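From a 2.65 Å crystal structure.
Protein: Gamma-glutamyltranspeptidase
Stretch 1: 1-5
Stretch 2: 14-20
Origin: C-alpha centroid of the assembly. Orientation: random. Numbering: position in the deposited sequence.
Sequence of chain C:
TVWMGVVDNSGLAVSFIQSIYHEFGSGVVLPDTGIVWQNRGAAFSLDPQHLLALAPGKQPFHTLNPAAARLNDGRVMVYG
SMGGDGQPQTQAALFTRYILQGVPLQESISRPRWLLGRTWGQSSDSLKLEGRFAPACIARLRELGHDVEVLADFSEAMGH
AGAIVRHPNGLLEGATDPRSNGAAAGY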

# COMPACT_ATOMS: atom_id res chain seq x y z
N THR C 1 1.41 -6.60 -1.56
CA THR C 1 0.87 -5.35 -1.02
C THR C 1 1.60 -4.97 0.27
O THR C 1 1.64 -5.74 1.23
CB THR C 1 -0.61 -5.48 -0.73
OG1 THR C 1 -1.27 -5.97 -1.90
CG2 THR C 1 -1.16 -4.11 -0.41
N VAL C 2 2.16 -3.76 0.30
CA VAL C 2 2.89 -3.26 1.45
C VAL C 2 2.09 -2.13 2.08
O VAL C 2 1.55 -1.28 1.35
CB VAL C 2 4.28 -2.81 0.98
CG1 VAL C 2 4.82 -1.73 1.82
CG2 VAL C 2 5.23 -3.97 0.97
N TRP C 3 2.01 -2.11 3.41
CA TRP C 3 1.55 -0.94 4.16
C TRP C 3 2.71 -0.34 4.92
O TRP C 3 3.54 -1.06 5.47
CB TRP C 3 0.46 -1.26 5.17
CG TRP C 3 0.23 -0.13 6.20
CD1 TRP C 3 -0.65 0.94 6.10
CD2 TRP C 3 0.93 0.06 7.45
NE1 TRP C 3 -0.55 1.74 7.20
CE2 TRP C 3 0.41 1.24 8.05
N MET C 4 2.73 0.98 5.01
CA MET C 4 3.79 1.68 5.70
C MET C 4 3.18 2.88 6.40
O MET C 4 2.24 3.50 5.89
CB MET C 4 4.88 2.11 4.71
CG MET C 4 5.49 0.93 3.95
SD MET C 4 6.83 1.34 2.82
CE MET C 4 8.20 1.01 3.84
N GLY C 5 3.71 3.20 7.58
CA GLY C 5 3.32 4.41 8.28
C GLY C 5 4.55 5.22 8.60
O GLY C 5 5.63 4.68 8.82
N VAL C 14 1.66 9.87 8.04
CA VAL C 14 1.45 9.35 6.69
C VAL C 14 1.12 7.86 6.77
O VAL C 14 1.82 7.10 7.45
CB VAL C 14 2.70 9.58 5.81
CG1 VAL C 14 2.45 9.12 4.38
CG2 VAL C 14 3.12 11.04 5.85
N SER C 15 0.07 7.45 6.07
CA SER C 15 -0.28 6.04 5.92
C SER C 15 -0.34 5.71 4.43
O SER C 15 -1.04 6.40 3.67
CB SER C 15 -1.58 5.72 6.62
OG SER C 15 -1.90 4.36 6.43
N PHE C 16 0.40 4.67 4.00
CA PHE C 16 0.72 4.43 2.58
C PHE C 16 0.54 2.97 2.18
O PHE C 16 0.90 2.06 2.94
CB PHE C 16 2.17 4.87 2.32
CG PHE C 16 2.65 4.62 0.93
CD1 PHE C 16 1.98 5.13 -0.16
CD2 PHE C 16 3.84 3.94 0.70
CE1 PHE C 16 2.45 4.92 -1.44
CE2 PHE C 16 4.32 3.74 -0.58
CZ PHE C 16 3.63 4.22 -1.65
N ILE C 17 -0.05 2.73 1.00
CA ILE C 17 -0.17 1.41 0.38
C ILE C 17 0.44 1.45 -1.02
O ILE C 17 0.21 2.40 -1.78
CB ILE C 17 -1.63 0.92 0.30
CG1 ILE C 17 -2.24 0.69 1.69
CG2 ILE C 17 -1.74 -0.35 -0.55
CD1 ILE C 17 -3.57 -0.05 1.65
N GLN C 18 1.20 0.42 -1.37
CA GLN C 18 1.90 0.28 -2.63
C GLN C 18 1.78 -1.18 -3.04
O GLN C 18 1.85 -2.05 -2.17
CB GLN C 18 3.36 0.72 -2.48
CG GLN C 18 4.25 0.49 -3.67
CD GLN C 18 5.53 1.28 -3.60
OE1 GLN C 18 5.58 2.47 -3.93
NE2 GLN C 18 6.60 0.61 -3.18
N SER C 19 1.57 -1.45 -4.34
CA SER C 19 1.20 -2.81 -4.70
C SER C 19 1.30 -3.07 -6.20
O SER C 19 1.17 -2.15 -7.02
CB SER C 19 -0.23 -3.12 -4.26
OG SER C 19 -0.65 -4.37 -4.75
N ILE C 20 1.50 -4.34 -6.54
CA ILE C 20 1.27 -4.85 -7.87
C ILE C 20 0.18 -5.93 -7.87
O ILE C 20 0.09 -6.70 -8.79
CB ILE C 20 2.57 -5.34 -8.52
CG1 ILE C 20 3.23 -6.44 -7.68
CG2 ILE C 20 3.51 -4.16 -8.71
CD1 ILE C 20 4.65 -6.82 -8.14

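The two stretches lie side by side as neighbouring antiparallel strands, residues 2-5 and 14-19, whose N-to-C directions make an angle of 164° and whose axes approach to 4.8 Å. The register follows from the CA pairs. Val 2 with Gln 18 (CA to CA 5.5 Å) and Met 4 with Phe 16 (CA to CA 5.2 Å) are the hydrogen-bonded pairs, whereas Trp 3 with Ile 17 and Gly 5 with Ser 15 are the narrower non-hydrogen-bonded ones, at 4.8 and 4.6 Å between their CA atoms.

Each hydrogen-bonded pair closes a ring of two backbone bonds. Val 2 N donates to Gln 18 O at 3.0 Å with a nearly linear N-H...O angle of 177°, and Gln 18 N returns to Val 2 O at 3.2 Å and 157°. In the second ring, Met 4 N reaches Phe 16 O at 3.0 Å and Phe 16 N reaches Met 4 O at 2.9 Å. Two of these same carbonyls also meet CA-H groups: Val 2 O lies 3.3 Å from Ile 17 CA, and Phe 16 O lies 3.3 Å from Trp 3 CA.

Side chains alternate between the two faces of the sheet. Trp 3, Ser 15 and Ile 17 project to one face, where a side-chain hydrogen bond joins the strands. The t rotamer of Trp 3 (chi1 165°), with chi2 at 90°, brings the indole nitrogen nearer the partner strand, although the CA-to-CB bond points to the face. Ser 15, also t (chi1 179°), places its hydroxyl at the edge of the indole, near the ring plane, so Trp 3 NE1 can donate to Ser 15 OG at 3.0 Å and 144°. This bond runs diagonally, since Trp 3 is paired with Ile 17. Four outer atoms of the six-membered ring are not modelled, so packing around that part cannot be assessed. Gly 5, opposite Ser 15, contributes backbone alone, and its CA comes within 3.2 Å of Val 14 O.

Val 2, Met 4, Phe 16 and Gln 18 occupy the other face. Val 2 is t (chi1 151°), with CG1 3.8 Å from Met 4 SD, a contact within its own strand. Phe 16 adopts t (chi1 177°, chi2 56°), which lays its ring alongside the Met 4 side chain, CD2 lying 4.5 Å from both Met 4 SD and Met 4 CB; its side chain comes nearest at CB, 3.8 Å from Met 4 O, and it has the largest area covered by the partner stretch, 63 Å². Met 4 starts in m (chi1 -58°) and extends through a t chi2, so that its end leads away from the partner strand; its flexible thioether suits a buried apolar setting. Gln 18 is extended through t, t (chi1 173°, chi2 164°), and its NE2 is hydrogen-bonded elsewhere in the structure, which satisfies a polar group in a buried position.

At the end of the pairing, Thr 1 in m (chi1 -52°) sets OG1 3.3 Å from Ser 19 OG, a weak hydrogen bond in which either hydroxyl could donate. Its methyl serves a different contact, Thr 1 CG2 lying 3.8 Å from CG2 of Ile 17, which is m, t (chi1 -65°, chi2 -168°). Together the stretches bury 441 Å², both sides summed.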